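Local coordinates for Lactamase_B domain-containing protein (PDB 6XFR) that probably hydrolyses beta-lactams to substituted beta-amino acids, as a zinc-dependent class B1 metallo-beta-lactamase, at residues Lys16-Thr21 / Ser33-Ser39. Sequence-based numbering, arbitrary orientation.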
# COMPACT_ATOMS: atom_id res chain seq x y z
N LYS B 16 -10.39 -9.78 0.06
CA LYS B 16 -10.67 -10.43 -1.22
C LYS B 16 -9.98 -9.76 -2.42
O LYS B 16 -10.33 -10.06 -3.57
CB LYS B 16 -12.18 -10.46 -1.49
CG LYS B 16 -13.01 -11.29 -0.53
CD LYS B 16 -12.55 -12.72 -0.49
CE LYS B 16 -13.50 -13.56 0.34
NZ LYS B 16 -12.74 -14.67 1.00
N VAL B 17 -9.01 -8.87 -2.20
CA VAL B 17 -8.36 -8.09 -3.26
C VAL B 17 -6.85 -8.28 -3.16
O VAL B 17 -6.27 -8.18 -2.07
CB VAL B 17 -8.70 -6.59 -3.20
CG1 VAL B 17 -8.05 -5.81 -4.37
CG2 VAL B 17 -10.21 -6.37 -3.10
N TRP B 18 -6.23 -8.60 -4.29
CA TRP B 18 -4.80 -8.69 -4.44
C TRP B 18 -4.32 -7.71 -5.50
O TRP B 18 -5.08 -7.31 -6.38
CB TRP B 18 -4.37 -10.09 -4.85
CG TRP B 18 -4.49 -11.16 -3.79
CD1 TRP B 18 -3.48 -11.70 -3.03
CD2 TRP B 18 -5.68 -11.88 -3.42
NE1 TRP B 18 -3.97 -12.69 -2.21
CE2 TRP B 18 -5.31 -12.82 -2.43
CE3 TRP B 18 -7.03 -11.81 -3.81
CZ2 TRP B 18 -6.24 -13.68 -1.82
CZ3 TRP B 18 -7.95 -12.68 -3.20
CH2 TRP B 18 -7.54 -13.59 -2.21
N ILE B 19 -3.05 -7.35 -5.43
CA ILE B 19 -2.38 -6.63 -6.50
C ILE B 19 -1.34 -7.56 -7.08
O ILE B 19 -0.50 -8.07 -6.33
CB ILE B 19 -1.74 -5.32 -6.02
CG1 ILE B 19 -2.83 -4.29 -5.67
CG2 ILE B 19 -0.83 -4.76 -7.10
CD1 ILE B 19 -2.34 -3.20 -4.74
N HIS B 20 -1.43 -7.83 -8.38
CA HIS B 20 -0.37 -8.54 -9.08
C HIS B 20 0.56 -7.51 -9.69
O HIS B 20 0.12 -6.45 -10.14
CB HIS B 20 -0.93 -9.51 -10.14
CG HIS B 20 -1.74 -8.88 -11.24
ND1 HIS B 20 -1.17 -8.34 -12.38
CD2 HIS B 20 -3.09 -8.76 -11.41
CE1 HIS B 20 -2.13 -7.88 -13.17
NE2 HIS B 20 -3.30 -8.13 -12.61
N THR B 21 1.87 -7.81 -9.64
CA THR B 21 2.89 -6.89 -10.14
C THR B 21 3.80 -7.66 -11.07
O THR B 21 4.39 -8.68 -10.69
CB THR B 21 3.71 -6.21 -9.02
OG1 THR B 21 2.85 -5.40 -8.21
CG2 THR B 21 4.76 -5.28 -9.62
N SER B 33 4.41 -3.24 -13.10
CA SER B 33 3.07 -3.02 -13.62
C SER B 33 2.08 -3.71 -12.70
O SER B 33 2.22 -4.90 -12.40
CB SER B 33 2.94 -3.53 -15.05
OG SER B 33 1.99 -2.73 -15.75
N HIS B 34 1.11 -2.94 -12.20
CA HIS B 34 0.16 -3.46 -11.23
C HIS B 34 -1.18 -3.74 -11.90
O HIS B 34 -1.63 -2.99 -12.77
CB HIS B 34 -0.03 -2.47 -10.07
CG HIS B 34 1.25 -2.12 -9.38
ND1 HIS B 34 2.10 -3.09 -8.89
CD2 HIS B 34 1.82 -0.93 -9.09
CE1 HIS B 34 3.15 -2.51 -8.33
NE2 HIS B 34 3.01 -1.20 -8.44
N GLY B 35 -1.77 -4.88 -11.53
CA GLY B 35 -3.18 -5.15 -11.77
C GLY B 35 -3.83 -5.59 -10.47
O GLY B 35 -3.18 -5.68 -9.43
N LEU B 36 -5.12 -5.90 -10.55
CA LEU B 36 -5.87 -6.44 -9.42
C LEU B 36 -6.34 -7.85 -9.72
O LEU B 36 -6.62 -8.22 -10.86
CB LEU B 36 -7.12 -5.61 -9.11
CG LEU B 36 -6.99 -4.24 -8.49
CD1 LEU B 36 -8.39 -3.76 -8.05
CD2 LEU B 36 -6.03 -4.31 -7.33
N ILE B 37 -6.42 -8.64 -8.65
CA ILE B 37 -7.21 -9.87 -8.61
C ILE B 37 -8.26 -9.68 -7.53
O ILE B 37 -7.95 -9.15 -6.46
CB ILE B 37 -6.35 -11.11 -8.31
CG1 ILE B 37 -4.98 -11.00 -8.95
CG2 ILE B 37 -7.11 -12.38 -8.71
CD1 ILE B 37 -4.05 -12.09 -8.55
N VAL B 38 -9.50 -10.01 -7.85
CA VAL B 38 -10.59 -9.99 -6.89
C VAL B 38 -11.22 -11.37 -6.80
O VAL B 38 -11.62 -11.96 -7.81
CB VAL B 38 -11.62 -8.90 -7.24
CG1 VAL B 38 -12.69 -8.84 -6.18
CG2 VAL B 38 -10.87 -7.57 -7.27
N SER B 39 -11.30 -11.88 -5.57
CA SER B 39 -11.89 -13.18 -5.30
C SER B 39 -13.35 -13.00 -4.92
O SER B 39 -13.69 -12.08 -4.16
CB SER B 39 -11.13 -13.90 -4.18
OG SER B 39 -11.53 -15.26 -4.11
O HOH W 1 1.14 -7.31 -13.62
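K16 opens the antiparallel pairing: its O accepts a 2.9 Å hydrogen bond from S39 N. V17 faces V38 in a non-hydrogen-bonded pair. V17 CG1 lies 3.9 Å from L36 CD2, on the side of the sheet where L150 of strand 147-150 covers V17 and V38. W18 turns to the other face, towards helix 53-67, and packs its ring edge-to-face with W62. W18 and I37 form a hydrogen-bonded pair, with W18 N to I37 O at 2.8 Å and I37 N to W18 O at 3.0 Å. The two strands make a beta hairpin inside one of the two sheets of the alpha-beta/beta-alpha metallo-beta-lactamase fold, so one face meets the second sheet and the other meets helix. I19 is on the inter-sheet face, its CG1 3.6 Å from L36 CD2. H20 lays its ring over G35, whose CA sits 3.4 Å from the ring centroid in a CH-pi contact. A side chain at G35 would clash with this ring. A water joins H20 ND1 (2.8 Å) to S33 O (2.9 Å). At T21, OG1 makes a short 2.5 Å hydrogen bond with H34 ND1. Next to H34, S33 approaches the zinc ligands D82 and H202, and its OG hydrogen-bonds K83 NZ.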